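Local structure of transcobalamin-1 (Homo sapiens, 4KKI) at residues S53-G65 with A96-A108. The protein binds vitamin B12 with femtomolar affinity, carrying it and protecting it from the acid of the stomach. Numbering follows the deposited sequence.
Sequences SAVNVVLSLKLVG and ALIILALGVCRNA
Leu59 and Ala101 meet where helix 55-63 lies on helix 92-102, the axes of 55-63 and 96-102 being 8.6 Å apart and running the same way at 34°. Their CA atoms come within 4.2 Å, an approach that suits the small Ala101, its CB 3.8 Å from Leu59 CB; a larger side chain would be hard to fit. With CG anti to the backbone N (chi1 168°), Leu59 forks: CD2 meets Leu97 CD2 and Leu100 CB on the helix, while CD1 reaches Val104 CG2 at 3.6 Å, just beyond its end. Replacing Leu59 by an alanine would remove both branches and is likely to open a gap between Leu97, Leu100 and Val104. Val55, slim and branched, lays CG1 3.4 Å from Leu97 O and turns CG2 to Ile98.

Lys62 brings the charge: its bent aliphatic chain packs on Val104, with CE 3.6 Å from Ala101 O, while NZ reaches polar Asn107, 3.4 Å from ND2, two donors without a hydrogen bond. Cys105, beside it, is disulfide-bonded to Cys308.

Ser53 OG accepts from Val55 N, a capping bond; Gly65, whose positive phi (72°) glycine adopts easily, is the C-prime residue of a Schellman motif. Such parallel helix packing builds the alpha6-alpha6 barrel, whose Leu97 side chain lies about 4 Å from bound cyanocobalamin.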
loop_
_atom_site.group_PDB
_atom_site.type_symbol
_atom_site.label_atom_id
_atom_site.label_comp_id
_atom_site.label_asym_id
_atom_site.label_seq_id
_atom_site.Cartn_x
_atom_site.Cartn_y
_atom_site.Cartn_z
ATOM N N SER A 53 8.715 -8.793 0.732
ATOM C CA SER A 53 8.297 -8.977 2.112
ATOM C C SER A 53 7.340 -10.154 2.258
ATOM O O SER A 53 6.591 -10.477 1.336
ATOM C CB SER A 53 7.638 -7.700 2.639
ATOM O OG SER A 53 7.147 -7.881 3.954
ATOM N N ALA A 54 7.378 -10.795 3.421
ATOM C CA ALA A 54 6.417 -11.841 3.752
ATOM C C ALA A 54 5.426 -11.319 4.784
ATOM O O ALA A 54 4.431 -11.974 5.091
ATOM C CB ALA A 54 7.131 -13.076 4.276
ATOM N N VAL A 55 5.705 -10.132 5.315
ATOM C CA VAL A 55 4.861 -9.527 6.338
ATOM C C VAL A 55 3.473 -9.190 5.801
ATOM O O VAL A 55 2.460 -9.601 6.368
ATOM C CB VAL A 55 5.507 -8.252 6.904
ATOM C CG1 VAL A 55 4.563 -7.570 7.884
ATOM C CG2 VAL A 55 6.838 -8.586 7.567
ATOM N N ASN A 56 3.436 -8.434 4.707
ATOM C CA ASN A 56 2.178 -8.068 4.068
ATOM C C ASN A 56 1.407 -9.291 3.577
ATOM O O ASN A 56 0.181 -9.352 3.678
ATOM C CB ASN A 56 2.435 -7.110 2.902
ATOM C CG ASN A 56 3.503 -7.621 1.951
ATOM O OD1 ASN A 56 4.043 -8.716 2.131
ATOM N ND2 ASN A 56 3.810 -6.830 0.928
ATOM N N VAL A 57 2.142 -10.263 3.052
ATOM C CA VAL A 57 1.558 -11.480 2.510
ATOM C C VAL A 57 0.869 -12.298 3.602
ATOM O O VAL A 57 -0.290 -12.696 3.457
ATOM C CB VAL A 57 2.637 -12.335 1.816
ATOM C CG1 VAL A 57 2.101 -13.712 1.474
ATOM C CG2 VAL A 57 3.155 -11.621 0.574
ATOM N N VAL A 58 1.584 -12.536 4.697
ATOM C CA VAL A 58 1.054 -13.318 5.808
ATOM C C VAL A 58 -0.115 -12.596 6.482
ATOM O O VAL A 58 -1.118 -13.221 6.828
ATOM C CB VAL A 58 2.159 -13.672 6.838
ATOM C CG1 VAL A 58 1.555 -14.224 8.121
ATOM C CG2 VAL A 58 3.143 -14.669 6.237
ATOM N N LEU A 59 0.013 -11.283 6.652
ATOM C CA LEU A 59 -1.077 -10.466 7.183
ATOM C C LEU A 59 -2.344 -10.644 6.352
ATOM O O LEU A 59 -3.428 -10.855 6.891
ATOM C CB LEU A 59 -0.682 -8.987 7.206
ATOM C CG LEU A 59 -1.803 -7.972 7.462
ATOM C CD1 LEU A 59 -2.529 -8.259 8.768
ATOM C CD2 LEU A 59 -1.255 -6.552 7.463
ATOM N N SER A 60 -2.185 -10.561 5.036
ATOM C CA SER A 60 -3.293 -10.702 4.103
ATOM C C SER A 60 -3.980 -12.058 4.248
ATOM O O SER A 60 -5.207 -12.144 4.303
ATOM C CB SER A 60 -2.780 -10.525 2.672
ATOM O OG SER A 60 -3.787 -10.814 1.722
ATOM N N LEU A 61 -3.177 -13.114 4.314
ATOM C CA LEU A 61 -3.689 -14.477 4.407
ATOM C C LEU A 61 -4.391 -14.762 5.733
ATOM O O LEU A 61 -5.483 -15.333 5.754
ATOM C CB LEU A 61 -2.555 -15.479 4.183
ATOM C CG LEU A 61 -1.993 -15.473 2.760
ATOM C CD1 LEU A 61 -0.696 -16.258 2.677
ATOM C CD2 LEU A 61 -3.023 -16.031 1.790
ATOM N N LYS A 62 -3.763 -14.368 6.837
ATOM C CA LYS A 62 -4.329 -14.618 8.160
ATOM C C LYS A 62 -5.650 -13.876 8.331
ATOM O O LYS A 62 -6.553 -14.338 9.031
ATOM C CB LYS A 62 -3.333 -14.228 9.259
ATOM C CG LYS A 62 -2.046 -15.044 9.238
ATOM C CD LYS A 62 -1.757 -15.691 10.584
ATOM C CE LYS A 62 -1.455 -14.655 11.653
ATOM N NZ LYS A 62 -1.158 -15.301 12.963
ATOM N N LEU A 63 -5.761 -12.733 7.664
ATOM C CA LEU A 63 -6.954 -11.904 7.731
ATOM C C LEU A 63 -8.176 -12.597 7.123
ATOM O O LEU A 63 -9.309 -12.349 7.535
ATOM C CB LEU A 63 -6.694 -10.575 7.028
ATOM C CG LEU A 63 -7.558 -9.394 7.455
ATOM C CD1 LEU A 63 -7.561 -9.254 8.970
ATOM C CD2 LEU A 63 -7.027 -8.136 6.802
ATOM N N VAL A 64 -7.942 -13.465 6.144
ATOM C CA VAL A 64 -9.027 -14.218 5.522
ATOM C C VAL A 64 -9.049 -15.675 5.994
ATOM O O VAL A 64 -9.641 -16.541 5.351
ATOM C CB VAL A 64 -8.963 -14.145 3.980
ATOM C CG1 VAL A 64 -9.030 -12.695 3.523
ATOM C CG2 VAL A 64 -7.696 -14.802 3.460
ATOM N N GLY A 65 -8.403 -15.934 7.127
ATOM C CA GLY A 65 -8.422 -17.253 7.731
ATOM C C GLY A 65 -7.602 -18.263 6.958
ATOM O O GLY A 65 -7.986 -19.422 6.820
ATOM N N ALA A 96 4.542 -1.152 11.842
ATOM C CA ALA A 96 3.092 -1.239 11.980
ATOM C C ALA A 96 2.559 -2.515 11.332
ATOM O O ALA A 96 1.756 -3.229 11.928
ATOM C CB ALA A 96 2.421 -0.012 11.378
ATOM N N LEU A 97 3.015 -2.801 10.115
ATOM C CA LEU A 97 2.599 -4.014 9.413
ATOM C C LEU A 97 3.057 -5.270 10.144
ATOM O O LEU A 97 2.350 -6.276 10.163
ATOM C CB LEU A 97 3.126 -4.025 7.977
ATOM C CG LEU A 97 2.404 -3.122 6.975
ATOM C CD1 LEU A 97 3.110 -3.154 5.631
ATOM C CD2 LEU A 97 0.947 -3.536 6.824
ATOM N N ILE A 98 4.246 -5.208 10.737
ATOM C CA ILE A 98 4.773 -6.335 11.496
ATOM C C ILE A 98 3.856 -6.651 12.667
ATOM O O ILE A 98 3.480 -7.802 12.885
ATOM C CB ILE A 98 6.197 -6.059 12.005
ATOM C CG1 ILE A 98 7.183 -6.096 10.837
ATOM C CG2 ILE A 98 6.604 -7.081 13.059
ATOM C CD1 ILE A 98 8.606 -5.798 11.232
ATOM N N ILE A 99 3.482 -5.612 13.406
ATOM C CA ILE A 99 2.596 -5.762 14.549
ATOM C C ILE A 99 1.233 -6.301 14.114
ATOM O O ILE A 99 0.677 -7.191 14.758
ATOM C CB ILE A 99 2.429 -4.428 15.307
ATOM C CG1 ILE A 99 3.784 -3.965 15.854
ATOM C CG2 ILE A 99 1.408 -4.569 16.428
ATOM C CD1 ILE A 99 3.753 -2.623 16.558
ATOM N N LEU A 100 0.709 -5.770 13.012
ATOM C CA LEU A 100 -0.582 -6.212 12.497
ATOM C C LEU A 100 -0.532 -7.678 12.085
ATOM O O LEU A 100 -1.413 -8.457 12.441
ATOM C CB LEU A 100 -1.031 -5.349 11.316
ATOM C CG LEU A 100 -1.346 -3.880 11.610
ATOM C CD1 LEU A 100 -1.636 -3.135 10.315
ATOM C CD2 LEU A 100 -2.510 -3.750 12.583
ATOM N N ALA A 101 0.508 -8.045 11.343
ATOM C CA ALA A 101 0.680 -9.423 10.893
ATOM C C ALA A 101 0.839 -10.402 12.060
ATOM O O ALA A 101 0.334 -11.520 12.010
ATOM C CB ALA A 101 1.868 -9.529 9.949
ATOM N N LEU A 102 1.538 -9.976 13.108
ATOM C CA LEU A 102 1.787 -10.845 14.253
ATOM C C LEU A 102 0.568 -10.968 15.164
ATOM O O LEU A 102 0.472 -11.903 15.958
ATOM C CB LEU A 102 2.991 -10.349 15.064
ATOM C CG LEU A 102 4.384 -10.572 14.471
ATOM C CD1 LEU A 102 5.439 -9.842 15.291
ATOM C CD2 LEU A 102 4.706 -12.059 14.387
ATOM N N GLY A 103 -0.362 -10.029 15.048
ATOM C CA GLY A 103 -1.485 -9.980 15.964
ATOM C C GLY A 103 -2.861 -9.990 15.330
ATOM O O GLY A 103 -3.808 -9.463 15.917
ATOM N N VAL A 104 -2.977 -10.578 14.141
ATOM C CA VAL A 104 -4.272 -10.720 13.475
ATOM C C VAL A 104 -5.220 -11.471 14.400
ATOM O O VAL A 104 -6.398 -11.131 14.530
ATOM C CB VAL A 104 -4.154 -11.491 12.144
ATOM C CG1 VAL A 104 -5.515 -11.622 11.476
ATOM C CG2 VAL A 104 -3.175 -10.805 11.215
ATOM N N CYS A 105 -4.676 -12.493 15.052
ATOM C CA CYS A 105 -5.397 -13.261 16.054
ATOM C C CYS A 105 -4.408 -13.773 17.097
ATOM O O CYS A 105 -3.196 -13.754 16.875
ATOM C CB CYS A 105 -6.138 -14.424 15.395
ATOM S SG CYS A 105 -5.165 -15.311 14.156
ATOM N N ARG A 106 -4.920 -14.228 18.234
ATOM C CA ARG A 106 -4.053 -14.688 19.313
ATOM C C ARG A 106 -3.365 -16.006 18.975
ATOM O O ARG A 106 -4.020 -17.015 18.712
ATOM C CB ARG A 106 -4.833 -14.823 20.621
ATOM C CG ARG A 106 -4.016 -15.358 21.782
ATOM C CD ARG A 106 -3.820 -14.303 22.856
ATOM N NE ARG A 106 -3.131 -14.844 24.023
ATOM C CZ ARG A 106 -3.740 -15.478 25.021
ATOM N NH1 ARG A 106 -5.055 -15.650 24.995
ATOM N NH2 ARG A 106 -3.035 -15.940 26.045
ATOM N N ASN A 107 -2.037 -15.983 18.981
ATOM C CA ASN A 107 -1.245 -17.193 18.812
ATOM C C ASN A 107 0.109 -17.046 19.494
ATOM O O ASN A 107 0.373 -16.036 20.148
ATOM C CB ASN A 107 -1.068 -17.533 17.332
ATOM C CG ASN A 107 -0.223 -16.515 16.594
ATOM O OD1 ASN A 107 -0.145 -15.353 16.988
ATOM N ND2 ASN A 107 0.411 -16.949 15.511
ATOM N N ALA A 108 0.963 -18.051 19.343
ATOM C CA ALA A 108 2.274 -18.031 19.982
ATOM C C ALA A 108 3.163 -16.927 19.415
ATOM O O ALA A 108 3.959 -16.327 20.137
ATOM C CB ALA A 108 2.953 -19.388 19.851
#